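Local coordinates for protein cytochrome c, mono-and diheme variant (Methylophaga aminisulfidivorans MP, PDB 7C90) that probably carries electrons in the methanol oxidation system of a marine methylotroph, using a covalently bound heme c, at residues A[36-40]-A[110-114]; A[115-121]-A[148-152]. All blocks are in the same frame, centred on the assembly; numbering follows the deposited sequence.

Interaction 1 (A[36-40]-A[110-114]); sequences FRNTV and TYPKN. With HEC (heme c), chain E.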
loop_
_atom_site.group_PDB
_atom_site.type_symbol
_atom_site.label_atom_id
_atom_site.label_comp_id
_atom_site.label_asym_id
_atom_site.label_seq_id
_atom_site.Cartn_x
_atom_site.Cartn_y
_atom_site.Cartn_z
ATOM N N PHE A 36 -23.259 -10.221 -13.107
ATOM C CA PHE A 36 -22.221 -9.421 -12.416
ATOM C C PHE A 36 -20.975 -10.286 -12.232
ATOM O O PHE A 36 -21.081 -11.388 -11.718
ATOM C CB PHE A 36 -22.754 -8.860 -11.103
ATOM C CG PHE A 36 -23.844 -7.842 -11.277
ATOM C CD1 PHE A 36 -23.548 -6.514 -11.479
ATOM C CD2 PHE A 36 -25.167 -8.222 -11.285
ATOM C CE1 PHE A 36 -24.555 -5.584 -11.649
ATOM C CE2 PHE A 36 -26.168 -7.287 -11.460
ATOM C CZ PHE A 36 -25.860 -5.972 -11.639
ATOM N N ARG A 37 -19.828 -9.761 -12.652
ATOM C CA ARG A 37 -18.576 -10.541 -12.604
ATOM C C ARG A 37 -17.467 -9.811 -11.845
ATOM O O ARG A 37 -17.371 -8.607 -11.927
ATOM C CB ARG A 37 -18.108 -10.883 -14.018
ATOM C CG ARG A 37 -19.135 -11.600 -14.878
ATOM C CD ARG A 37 -18.522 -12.160 -16.137
ATOM N NE ARG A 37 -19.449 -12.946 -16.932
ATOM C CZ ARG A 37 -19.564 -14.266 -16.883
ATOM N NH1 ARG A 37 -18.813 -14.979 -16.069
ATOM N NH2 ARG A 37 -20.438 -14.880 -17.654
ATOM N N ASN A 38 -16.689 -10.599 -11.120
ATOM C CA ASN A 38 -15.469 -10.200 -10.394
ATOM C C ASN A 38 -14.472 -9.543 -11.374
ATOM O O ASN A 38 -14.189 -10.090 -12.444
ATOM C CB ASN A 38 -14.911 -11.399 -9.642
ATOM C CG ASN A 38 -13.720 -11.018 -8.797
ATOM O OD1 ASN A 38 -12.660 -10.717 -9.335
ATOM N ND2 ASN A 38 -13.903 -10.994 -7.483
ATOM N N THR A 39 -13.945 -8.391 -10.988
ATOM C CA THR A 39 -13.083 -7.520 -11.815
ATOM C C THR A 39 -11.763 -8.232 -12.169
ATOM O O THR A 39 -11.228 -7.980 -13.258
ATOM C CB THR A 39 -12.885 -6.212 -11.040
ATOM O OG1 THR A 39 -14.188 -5.637 -10.936
ATOM C CG2 THR A 39 -11.891 -5.302 -11.723
ATOM N N VAL A 40 -11.253 -9.085 -11.276
ATOM C CA VAL A 40 -9.937 -9.777 -11.419
ATOM C C VAL A 40 -10.156 -11.213 -11.933
ATOM O O VAL A 40 -9.490 -11.598 -12.912
ATOM C CB VAL A 40 -9.163 -9.752 -10.087
ATOM C CG1 VAL A 40 -7.933 -10.648 -10.123
ATOM C CG2 VAL A 40 -8.795 -8.334 -9.692
ATOM N N THR A 110 -7.365 1.588 -13.986
ATOM C CA THR A 110 -6.704 0.275 -13.950
ATOM C C THR A 110 -7.546 -0.732 -14.748
ATOM O O THR A 110 -6.973 -1.504 -15.549
ATOM C CB THR A 110 -6.459 -0.131 -12.499
ATOM O OG1 THR A 110 -5.900 1.024 -11.873
ATOM C CG2 THR A 110 -5.598 -1.364 -12.392
ATOM N N TYR A 111 -8.859 -0.740 -14.518
ATOM C CA TYR A 111 -9.840 -1.615 -15.188
ATOM C C TYR A 111 -10.831 -0.735 -15.936
ATOM O O TYR A 111 -11.560 0.044 -15.335
ATOM C CB TYR A 111 -10.475 -2.536 -14.149
ATOM C CG TYR A 111 -9.495 -3.260 -13.257
ATOM C CD1 TYR A 111 -8.848 -4.403 -13.697
ATOM C CD2 TYR A 111 -9.211 -2.813 -11.984
ATOM C CE1 TYR A 111 -7.940 -5.076 -12.894
ATOM C CE2 TYR A 111 -8.325 -3.489 -11.158
ATOM C CZ TYR A 111 -7.699 -4.635 -11.609
ATOM O OH TYR A 111 -6.792 -5.282 -10.821
ATOM N N PRO A 112 -10.858 -0.791 -17.288
ATOM C CA PRO A 112 -11.726 0.091 -18.082
ATOM C C PRO A 112 -13.242 0.011 -17.796
ATOM O O PRO A 112 -13.957 1.038 -17.907
ATOM C CB PRO A 112 -11.411 -0.320 -19.543
ATOM C CG PRO A 112 -10.773 -1.697 -19.459
ATOM C CD PRO A 112 -10.068 -1.715 -18.114
ATOM N N LYS A 113 -13.741 -1.158 -17.377
ATOM C CA LYS A 113 -15.178 -1.315 -17.007
ATOM C C LYS A 113 -15.547 -0.336 -15.889
ATOM O O LYS A 113 -16.743 -0.091 -15.724
ATOM C CB LYS A 113 -15.491 -2.749 -16.564
ATOM C CG LYS A 113 -14.859 -3.159 -15.243
ATOM C CD LYS A 113 -15.154 -4.620 -14.915
ATOM C CE LYS A 113 -15.595 -4.831 -13.491
ATOM N NZ LYS A 113 -15.951 -6.239 -13.184
ATOM N N ASN A 114 -14.581 0.180 -15.117
ATOM C CA ASN A 114 -14.887 1.055 -13.960
ATOM C C ASN A 114 -15.354 2.436 -14.458
ATOM O O ASN A 114 -15.866 3.210 -13.627
ATOM C CB ASN A 114 -13.753 1.089 -12.926
ATOM C CG ASN A 114 -13.616 -0.244 -12.211
ATOM O OD1 ASN A 114 -14.623 -0.925 -11.966
ATOM N ND2 ASN A 114 -12.384 -0.636 -11.889
HETATM FE FE HEC E . -9.983 0.501 -3.636
HETATM C CHA HEC E . -8.618 -0.301 -6.695
HETATM C CHB HEC E . -12.692 1.781 -5.157
HETATM C CHC HEC E . -11.495 0.792 -0.568
HETATM C CHD HEC E . -6.987 -0.130 -2.138
HETATM N NA HEC E . -10.548 0.646 -5.599
HETATM C C1A HEC E . -9.903 0.329 -6.702
HETATM C C2A HEC E . -10.627 0.588 -7.963
HETATM C C3A HEC E . -11.872 1.174 -7.497
HETATM C C4A HEC E . -11.673 1.227 -6.031
HETATM C CMA HEC E . -13.039 1.726 -8.240
HETATM C CAA HEC E . -10.218 0.294 -9.358
HETATM C CBA HEC E . -9.891 1.664 -9.927
HETATM C CGA HEC E . -9.567 1.598 -11.383
HETATM O O1A HEC E . -9.990 0.641 -12.057
HETATM O O2A HEC E . -8.801 2.492 -11.827
HETATM N NB HEC E . -11.800 1.179 -2.995
HETATM C C1B HEC E . -12.740 1.719 -3.721
HETATM C C2B HEC E . -13.916 2.204 -2.970
HETATM C C3B HEC E . -13.565 1.871 -1.593
HETATM C C4B HEC E . -12.257 1.247 -1.731
HETATM C CMB HEC E . -15.144 2.872 -3.520
HETATM C CAB HEC E . -14.402 2.120 -0.335
HETATM C CBB HEC E . -15.609 1.250 -0.302
HETATM N NC HEC E . -9.345 0.364 -1.707
HETATM C C1C HEC E . -10.108 0.462 -0.609
HETATM C C2C HEC E . -9.398 0.302 0.673
HETATM C C3C HEC E . -8.042 0.021 0.187
HETATM C C4C HEC E . -8.114 0.089 -1.264
HETATM C CMC HEC E . -10.012 0.403 2.026
HETATM C CAC HEC E . -6.868 -0.142 1.119
HETATM C CBC HEC E . -7.060 -1.201 2.168
HETATM N ND HEC E . -8.119 -0.080 -4.318
HETATM C C1D HEC E . -7.034 -0.275 -3.592
HETATM C C2D HEC E . -5.877 -0.743 -4.330
HETATM C C3D HEC E . -6.344 -0.809 -5.694
HETATM C C4D HEC E . -7.743 -0.403 -5.540
HETATM C CMD HEC E . -4.552 -1.089 -3.767
HETATM C CAD HEC E . -5.648 -1.295 -6.897
HETATM C CBD HEC E . -6.126 -2.750 -7.018
HETATM C CGD HEC E . -6.003 -3.392 -8.389
HETATM O O1D HEC E . -5.281 -2.860 -9.249
HETATM O O2D HEC E . -6.593 -4.479 -8.638
#
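T39 and Y111 meet by a CH-pi contact. The methyl CG2 of T39 lies over one face of the Y111 ring, 3.6 Å from its centroid and 17° off the ring normal. T39 places CG2 anti to the backbone N, with OG1 beside that N (chi1 -63°). One side chain therefore serves several neighbours: the methyl rests on the ring, and OG1 turns to K113 and T123. On the opposite face of the ring sits CG2 of T110, offset toward the rim. V40 adds a looser apolar touch, with its CG2 4.3 Å from CZ of Y111.

The polar link across the segments is weak. NZ of K113 gives a weak hydrogen bond of 2.9 Å to OG1 of T39. The K113 chain is bent at chi3, and NZ also comes within 3.0 Å of the backbone O of R37. Its stronger partner is E122 of helix 117-126, in a salt bridge, and T39 OG1 is also hydrogen-bonded to T123 of that helix.

T110, Y111 and N114 line the heme c pocket and meet its propionates; R129 N is a further donor to the heme. The 36-40 loop packs against Y111. One propionate receives three N-H groups: T110 N to O2A at 2.7 Å, Y111 N to O1A, and N114 ND2 to O1A at 2.7 Å. The last two bonds share O1A. The other propionate places O2D at the edge of the Y111 ring, in its plane. The 2.3 Å from Y111 OH to O2D is very short for a hydrogen bond, so its details are doubtful.

Within the loop, OD1 of N38 accepts from V40 N, forming an Asx turn. The same oxygen also accepts from T41 N.

Interaction 2 (A[115-121]-A[148-152]); sequences ANDKGLF and MAWVR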
loop_
_atom_site.group_PDB
_atom_site.type_symbol
_atom_site.label_atom_id
_atom_site.label_comp_id
_atom_site.label_asym_id
_atom_site.label_seq_id
_atom_site.Cartn_x
_atom_site.Cartn_y
_atom_site.Cartn_z
ATOM N N ALA A 115 -15.309 2.698 -15.768
ATOM C CA ALA A 115 -15.889 3.926 -16.377
ATOM C C ALA A 115 -17.422 3.837 -16.419
ATOM O O ALA A 115 -18.082 4.900 -16.613
ATOM C CB ALA A 115 -15.324 4.154 -17.753
ATOM N N ASN A 116 -17.999 2.644 -16.232
ATOM C CA ASN A 116 -19.475 2.496 -16.195
ATOM C C ASN A 116 -19.886 1.994 -14.803
ATOM O O ASN A 116 -19.021 1.480 -14.054
ATOM C CB ASN A 116 -19.947 1.670 -17.397
ATOM C CG ASN A 116 -19.595 0.204 -17.310
ATOM O OD1 ASN A 116 -20.030 -0.509 -16.398
ATOM N ND2 ASN A 116 -18.800 -0.253 -18.264
ATOM N N ASP A 117 -21.159 2.175 -14.435
ATOM C CA ASP A 117 -21.626 1.922 -13.054
ATOM C C ASP A 117 -21.718 0.408 -12.783
ATOM O O ASP A 117 -21.466 0.010 -11.616
ATOM C CB ASP A 117 -22.901 2.710 -12.746
ATOM C CG ASP A 117 -22.620 4.190 -12.483
ATOM O OD1 ASP A 117 -21.454 4.531 -12.130
ATOM O OD2 ASP A 117 -23.563 4.985 -12.647
ATOM N N LYS A 118 -22.000 -0.429 -13.778
ATOM C CA LYS A 118 -22.045 -1.899 -13.547
ATOM C C LYS A 118 -20.642 -2.366 -13.157
ATOM O O LYS A 118 -20.509 -3.110 -12.195
ATOM C CB LYS A 118 -22.534 -2.652 -14.781
ATOM C CG LYS A 118 -22.475 -4.177 -14.672
ATOM C CD LYS A 118 -23.320 -4.844 -15.729
ATOM C CE LYS A 118 -23.303 -6.355 -15.684
ATOM N NZ LYS A 118 -21.954 -6.896 -15.954
ATOM N N GLY A 119 -19.612 -1.919 -13.877
ATOM C CA GLY A 119 -18.231 -2.327 -13.562
ATOM C C GLY A 119 -17.779 -1.799 -12.205
ATOM O O GLY A 119 -17.192 -2.563 -11.438
ATOM N N LEU A 120 -18.052 -0.532 -11.907
ATOM C CA LEU A 120 -17.650 0.123 -10.638
ATOM C C LEU A 120 -18.254 -0.644 -9.470
ATOM O O LEU A 120 -17.519 -0.889 -8.498
ATOM C CB LEU A 120 -18.122 1.578 -10.627
ATOM C CG LEU A 120 -17.701 2.408 -9.416
ATOM C CD1 LEU A 120 -16.207 2.355 -9.183
ATOM C CD2 LEU A 120 -18.174 3.844 -9.594
ATOM N N PHE A 121 -19.549 -0.958 -9.533
ATOM C CA PHE A 121 -20.219 -1.734 -8.464
ATOM C C PHE A 121 -19.465 -3.081 -8.329
ATOM O O PHE A 121 -19.074 -3.448 -7.217
ATOM C CB PHE A 121 -21.704 -1.922 -8.758
ATOM C CG PHE A 121 -22.405 -2.730 -7.708
ATOM C CD1 PHE A 121 -22.437 -4.121 -7.784
ATOM C CD2 PHE A 121 -23.007 -2.114 -6.630
ATOM C CE1 PHE A 121 -23.040 -4.872 -6.786
ATOM C CE2 PHE A 121 -23.632 -2.872 -5.645
ATOM C CZ PHE A 121 -23.645 -4.241 -5.728
ATOM N N MET A 148 -20.793 5.233 -4.764
ATOM C CA MET A 148 -20.593 5.361 -6.229
ATOM C C MET A 148 -21.110 6.721 -6.721
ATOM O O MET A 148 -20.358 7.394 -7.468
ATOM C CB MET A 148 -21.272 4.234 -6.984
ATOM C CG MET A 148 -20.481 2.939 -6.866
ATOM S SD MET A 148 -21.482 1.514 -7.359
ATOM C CE MET A 148 -21.973 1.925 -9.023
ATOM N N ALA A 149 -22.309 7.139 -6.331
ATOM C CA ALA A 149 -22.823 8.473 -6.759
ATOM C C ALA A 149 -21.813 9.555 -6.349
ATOM O O ALA A 149 -21.485 10.413 -7.188
ATOM C CB ALA A 149 -24.188 8.759 -6.191
ATOM N N TRP A 150 -21.268 9.495 -5.132
ATOM C CA TRP A 150 -20.305 10.528 -4.648
ATOM C C TRP A 150 -19.035 10.480 -5.495
ATOM O O TRP A 150 -18.524 11.534 -5.860
ATOM C CB TRP A 150 -20.020 10.392 -3.135
ATOM C CG TRP A 150 -19.063 11.450 -2.707
ATOM C CD1 TRP A 150 -19.345 12.755 -2.425
ATOM C CD2 TRP A 150 -17.636 11.329 -2.683
ATOM N NE1 TRP A 150 -18.191 13.438 -2.184
ATOM C CE2 TRP A 150 -17.126 12.604 -2.353
ATOM C CE3 TRP A 150 -16.746 10.275 -2.924
ATOM C CZ2 TRP A 150 -15.760 12.844 -2.220
ATOM C CZ3 TRP A 150 -15.396 10.525 -2.825
ATOM C CH2 TRP A 150 -14.909 11.788 -2.467
ATOM N N VAL A 151 -18.506 9.291 -5.790
ATOM C CA VAL A 151 -17.271 9.140 -6.603
ATOM C C VAL A 151 -17.512 9.780 -7.976
ATOM O O VAL A 151 -16.561 10.454 -8.504
ATOM C CB VAL A 151 -16.825 7.661 -6.700
ATOM C CG1 VAL A 151 -15.730 7.468 -7.728
ATOM C CG2 VAL A 151 -16.354 7.101 -5.353
ATOM N N ARG A 152 -18.702 9.586 -8.571
ATOM C CA ARG A 152 -18.980 10.187 -9.903
ATOM C C ARG A 152 -19.081 11.717 -9.765
ATOM O O ARG A 152 -18.600 12.370 -10.641
ATOM C CB ARG A 152 -20.239 9.602 -10.533
ATOM C CG ARG A 152 -20.147 8.113 -10.799
ATOM C CD ARG A 152 -18.925 7.691 -11.594
ATOM N NE ARG A 152 -19.198 6.361 -12.109
ATOM C CZ ARG A 152 -18.309 5.522 -12.621
ATOM N NH1 ARG A 152 -17.033 5.849 -12.695
ATOM N NH2 ARG A 152 -18.709 4.330 -13.016
#
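R152 bends at chi2 (-53°), which swings its guanidinium alongside D117. D117 sets CG beside its own backbone N (chi1 -77°), which turns OD1 to R152. The two side chains slide past each other in opposite directions. NE and NH2 of R152 both bond to OD1 of D117, each at 2.9 Å, in a side-on salt bridge. NE meets this oxygen nearly along its C-O bond, while NH2 comes from the anti side, 32° out of the carboxylate plane. The other carboxylate oxygen, OD2, is hydrogen-bonded to N71 ND2.

CD2 of L120 sits over the centre of one guanidinium face, 3.5 Å from CZ of R152. O of A115 lies over the opposite face. Were R152 an alanine, OD1 of buried D117 would probably lose its charged mate, and a gap would open beside L120.

M148 lies one turn before R152 on helix 141-153. Its CG meets CD2 of L120 tip to tip at 3.7 Å. Its SD lies at the edge of the F121 ring, 5.3 Å from the centroid, a Met-aromatic contact. N116 is the N-cap of helix 117-126, its OD1 accepting from G119 N. This is buried packing between helix 117-126 and helix 141-153 of the cytochrome c fold, beside the heme pocket.

The two contacts follow each other along the chain, and their centres lie 11 Å apart. Residues 110-114 run straight into 115-121, so the propionate-binding turn leads into the helix of interaction 2. A probable hydrogen bond of 3.0 Å joins O of N114 to NH1 of R152. R152 thus ties the end of that turn to helix 141-153 as well as holding D117. The heme is shared too: interaction 1 meets its propionates, and the side chain of L120 in interaction 2 comes within about 3 Å of it (nearest atoms). The axial ligand M132 is close to both, with its side chain about 7 Å from that of Y111 and about 8 Å from that of L120.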